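Local atomic coordinates of nigritoxine (Vibrio nigripulchritudo, PDB entry 5M41), a protein that acts as a bacterial toxin against crustaceans and insects. Residues F550-I563 and I573-H585. Numbering follows the deposited sequence.
Sequences FDFRLQHKDDFNNI and IIAVNNPYSFVHH
N577 reaches from the end of strand 571-576 into the turn that follows helix 546-555, where its ND2 donates to H556 O at 3.0 Å, tilted from the carbonyl plane. D559 N reaches that same oxygen from the opposite face, so two donors grip the carbonyl where the helix ends. The backbone of N577 is held as well: its N donates to D559 O, and its carbonyl oxygen, lying in the plane of the R553 guanidinium, accepts from R553 NH1 (3.0 Å, 162°). A water links NH1 to V576 O, while NE forms a salt bridge with E549 and NH2 a hydrogen bond with Y511 OH. Beyond, P579 packs at about a right angle against F550, P579 CG lying 3.7 Å from F550 CE1. P579 also meets L554 CD2. In the antiparallel hairpin, V576 CB sits over one face of the F560 ring, 3.8 Å from its centroid, a CH-pi contact. N562, with CG anti to the backbone N (chi1 -177°), brings OD1 to I573 N at 2.9 Å, the donor above the carbonyl plane; G564 N shares this oxygen. Polar bonds centred on N577 thus tie the helix end to the turn after strand 571-576, beside the sheet's outermost strand.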
# COMPACT_ATOMS: atom_id res chain seq x y z
N PHE A 550 8.11 16.34 16.34
CA PHE A 550 8.68 15.72 15.13
C PHE A 550 8.05 16.35 13.89
O PHE A 550 8.75 16.75 12.97
CB PHE A 550 8.49 14.19 15.15
CG PHE A 550 9.04 13.48 13.93
CD1 PHE A 550 10.39 13.18 13.84
CD2 PHE A 550 8.20 13.11 12.88
CE1 PHE A 550 10.90 12.50 12.73
CE2 PHE A 550 8.70 12.44 11.77
CZ PHE A 550 10.05 12.14 11.70
N ASP A 551 6.72 16.47 13.88
CA ASP A 551 6.03 17.07 12.75
C ASP A 551 6.42 18.57 12.62
O ASP A 551 6.69 19.06 11.51
CB ASP A 551 4.52 16.87 12.92
CG ASP A 551 3.70 17.52 11.82
OD1 ASP A 551 3.85 17.15 10.64
OD2 ASP A 551 2.88 18.40 12.13
N PHE A 552 6.48 19.28 13.74
CA PHE A 552 6.93 20.67 13.68
C PHE A 552 8.33 20.77 13.08
O PHE A 552 8.59 21.63 12.22
CB PHE A 552 6.92 21.33 15.06
CG PHE A 552 7.67 22.64 15.09
CD1 PHE A 552 7.07 23.81 14.65
CD2 PHE A 552 8.98 22.70 15.55
CE1 PHE A 552 7.75 25.01 14.67
CE2 PHE A 552 9.68 23.90 15.57
CZ PHE A 552 9.06 25.06 15.13
N ARG A 553 9.21 19.89 13.52
CA ARG A 553 10.60 19.92 13.07
C ARG A 553 10.74 19.64 11.59
O ARG A 553 11.63 20.18 10.95
CB ARG A 553 11.47 18.97 13.89
CG ARG A 553 11.85 19.52 15.26
CD ARG A 553 12.71 18.50 15.98
NE ARG A 553 13.23 18.97 17.26
CZ ARG A 553 14.30 19.75 17.42
NH1 ARG A 553 14.98 20.22 16.37
NH2 ARG A 553 14.68 20.08 18.65
N LEU A 554 9.87 18.78 11.05
CA LEU A 554 9.81 18.53 9.61
C LEU A 554 9.23 19.74 8.87
O LEU A 554 9.79 20.18 7.87
CB LEU A 554 8.95 17.29 9.29
CG LEU A 554 9.51 15.86 9.45
CD1 LEU A 554 8.45 14.85 9.05
CD2 LEU A 554 10.78 15.65 8.64
N GLN A 555 8.11 20.26 9.36
CA GLN A 555 7.44 21.41 8.73
C GLN A 555 8.38 22.62 8.69
O GLN A 555 8.41 23.34 7.70
CB GLN A 555 6.17 21.73 9.52
CG GLN A 555 5.16 22.62 8.80
CD GLN A 555 3.97 22.93 9.68
OE1 GLN A 555 3.90 23.99 10.28
NE2 GLN A 555 3.06 21.97 9.80
N HIS A 556 9.17 22.81 9.74
CA HIS A 556 10.16 23.90 9.79
C HIS A 556 11.59 23.43 9.75
O HIS A 556 12.50 24.01 10.41
CB HIS A 556 9.86 24.79 10.99
CG HIS A 556 8.55 25.50 10.85
ND1 HIS A 556 8.44 26.66 10.19
CD2 HIS A 556 7.26 25.12 11.21
CE1 HIS A 556 7.14 27.04 10.17
NE2 HIS A 556 6.43 26.10 10.80
N LYS A 557 11.82 22.42 8.92
CA LYS A 557 13.11 21.71 8.87
C LYS A 557 14.31 22.57 8.48
O LYS A 557 15.43 22.24 8.83
CB LYS A 557 13.04 20.47 7.96
CG LYS A 557 12.70 20.77 6.52
CD LYS A 557 12.93 19.51 5.69
CE LYS A 557 12.78 19.78 4.21
NZ LYS A 557 13.10 18.54 3.44
N ASP A 558 14.06 23.66 7.76
CA ASP A 558 15.12 24.55 7.27
C ASP A 558 15.59 25.65 8.23
O ASP A 558 16.60 26.29 7.98
CB ASP A 558 14.69 25.21 5.95
CG ASP A 558 14.31 24.19 4.88
OD1 ASP A 558 15.10 23.25 4.65
OD2 ASP A 558 13.22 24.34 4.28
N ASP A 559 14.85 25.89 9.31
CA ASP A 559 15.18 27.01 10.21
C ASP A 559 16.19 26.63 11.28
O ASP A 559 16.18 25.50 11.79
CB ASP A 559 13.93 27.56 10.91
CG ASP A 559 12.80 27.92 9.94
OD1 ASP A 559 13.04 28.61 8.93
OD2 ASP A 559 11.65 27.51 10.21
N PHE A 560 17.04 27.59 11.63
CA PHE A 560 18.10 27.42 12.62
C PHE A 560 17.79 28.21 13.87
O PHE A 560 17.09 29.24 13.81
CB PHE A 560 19.45 27.88 12.06
CG PHE A 560 20.01 26.99 10.99
CD1 PHE A 560 21.07 26.11 11.28
CD2 PHE A 560 19.53 27.04 9.69
CE1 PHE A 560 21.61 25.29 10.30
CE2 PHE A 560 20.07 26.24 8.69
CZ PHE A 560 21.10 25.35 9.00
N ASN A 561 18.30 27.72 15.00
CA ASN A 561 18.20 28.40 16.28
C ASN A 561 19.55 28.34 16.94
O ASN A 561 20.34 27.43 16.64
CB ASN A 561 17.20 27.71 17.20
CG ASN A 561 15.79 27.82 16.69
OD1 ASN A 561 15.25 26.85 16.11
ND2 ASN A 561 15.21 28.99 16.84
N ASN A 562 19.81 29.29 17.83
CA ASN A 562 20.99 29.26 18.67
C ASN A 562 20.60 28.51 19.94
O ASN A 562 19.79 28.99 20.73
CB ASN A 562 21.46 30.69 18.96
CG ASN A 562 22.75 30.75 19.77
OD1 ASN A 562 23.39 29.73 20.08
ND2 ASN A 562 23.14 31.96 20.11
N ILE A 563 21.14 27.31 20.09
CA ILE A 563 20.90 26.51 21.29
C ILE A 563 22.09 26.68 22.25
O ILE A 563 22.16 26.03 23.30
CB ILE A 563 20.66 25.02 20.96
CG1 ILE A 563 21.85 24.43 20.16
CG2 ILE A 563 19.31 24.84 20.25
CD1 ILE A 563 21.89 22.91 20.08
N ILE A 573 25.84 28.33 19.26
CA ILE A 573 25.73 26.96 18.72
C ILE A 573 24.46 26.94 17.87
O ILE A 573 23.34 26.99 18.40
CB ILE A 573 25.64 25.89 19.84
CG1 ILE A 573 26.90 25.92 20.73
CG2 ILE A 573 25.46 24.50 19.23
CD1 ILE A 573 26.82 25.05 21.98
N ILE A 574 24.65 26.90 16.54
CA ILE A 574 23.54 27.18 15.61
C ILE A 574 23.12 25.85 14.95
O ILE A 574 23.92 25.19 14.25
CB ILE A 574 23.94 28.21 14.52
CG1 ILE A 574 24.78 29.38 15.10
CG2 ILE A 574 22.71 28.72 13.76
CD1 ILE A 574 24.02 30.31 16.04
N ALA A 575 21.87 25.47 15.19
CA ALA A 575 21.38 24.12 14.85
C ALA A 575 20.08 24.15 14.07
O ALA A 575 19.14 24.88 14.42
CB ALA A 575 21.19 23.30 16.13
N VAL A 576 20.02 23.34 13.02
CA VAL A 576 18.84 23.29 12.18
C VAL A 576 17.73 22.47 12.88
O VAL A 576 18.03 21.64 13.75
CB VAL A 576 19.20 22.76 10.75
CG1 VAL A 576 19.37 21.25 10.74
CG2 VAL A 576 18.13 23.18 9.75
N ASN A 577 16.46 22.74 12.55
CA ASN A 577 15.34 22.01 13.16
C ASN A 577 15.20 20.57 12.68
O ASN A 577 14.70 19.71 13.45
CB ASN A 577 14.02 22.70 12.89
CG ASN A 577 13.85 23.98 13.69
OD1 ASN A 577 14.52 24.19 14.70
ND2 ASN A 577 12.94 24.83 13.23
N ASN A 578 15.60 20.30 11.43
CA ASN A 578 15.41 18.95 10.81
C ASN A 578 15.64 17.83 11.81
O ASN A 578 16.71 17.75 12.41
CB ASN A 578 16.38 18.76 9.64
CG ASN A 578 15.97 17.58 8.75
OD1 ASN A 578 15.74 16.45 9.22
ND2 ASN A 578 15.88 17.85 7.45
N PRO A 579 14.64 16.95 12.00
CA PRO A 579 14.81 15.97 13.07
C PRO A 579 15.87 14.89 12.76
O PRO A 579 16.24 14.16 13.64
CB PRO A 579 13.41 15.35 13.22
CG PRO A 579 12.76 15.56 11.91
CD PRO A 579 13.35 16.79 11.29
N TYR A 580 16.35 14.84 11.52
CA TYR A 580 17.41 13.90 11.12
C TYR A 580 18.79 14.56 11.09
O TYR A 580 19.72 14.02 10.48
CB TYR A 580 17.09 13.33 9.73
CG TYR A 580 15.84 12.47 9.71
CD1 TYR A 580 15.90 11.10 10.00
CD2 TYR A 580 14.61 13.01 9.38
CE1 TYR A 580 14.75 10.31 9.97
CE2 TYR A 580 13.47 12.24 9.33
CZ TYR A 580 13.54 10.90 9.64
OH TYR A 580 12.38 10.17 9.58
N SER A 581 18.91 15.74 11.68
CA SER A 581 20.19 16.45 11.72
C SER A 581 21.09 15.91 12.82
O SER A 581 20.67 15.83 13.98
CB SER A 581 19.95 17.93 12.00
OG SER A 581 21.19 18.57 12.21
N PHE A 582 22.34 15.60 12.44
CA PHE A 582 23.38 15.14 13.38
C PHE A 582 24.59 16.07 13.37
O PHE A 582 25.70 15.69 13.80
CB PHE A 582 23.80 13.69 13.08
CG PHE A 582 22.68 12.71 13.30
CD1 PHE A 582 22.42 12.20 14.57
CD2 PHE A 582 21.85 12.34 12.24
CE1 PHE A 582 21.36 11.33 14.78
CE2 PHE A 582 20.77 11.48 12.45
CZ PHE A 582 20.53 10.97 13.72
N VAL A 583 24.34 17.29 12.89
CA VAL A 583 25.37 18.34 12.81
C VAL A 583 24.83 19.67 13.33
O VAL A 583 23.62 19.86 13.48
CB VAL A 583 25.88 18.55 11.36
CG1 VAL A 583 26.59 17.30 10.84
CG2 VAL A 583 24.75 18.97 10.42
N HIS A 584 25.75 20.59 13.59
CA HIS A 584 25.43 21.99 13.85
C HIS A 584 26.68 22.75 13.58
O HIS A 584 27.75 22.14 13.38
CB HIS A 584 24.92 22.20 15.28
CG HIS A 584 25.89 21.72 16.35
ND1 HIS A 584 26.96 22.44 16.74
CD2 HIS A 584 25.90 20.56 17.11
CE1 HIS A 584 27.62 21.78 17.70
NE2 HIS A 584 26.98 20.62 17.92
N HIS A 585 26.58 24.08 13.51
CA HIS A 585 27.78 24.91 13.45
C HIS A 585 27.88 25.83 14.63
O HIS A 585 26.89 26.08 15.31
CB HIS A 585 27.93 25.66 12.13
CG HIS A 585 26.80 26.62 11.82
ND1 HIS A 585 26.86 27.94 12.10
CD2 HIS A 585 25.57 26.41 11.17
CE1 HIS A 585 25.73 28.54 11.68
NE2 HIS A 585 24.94 27.60 11.11
O HOH W 1 17.52 21.64 16.54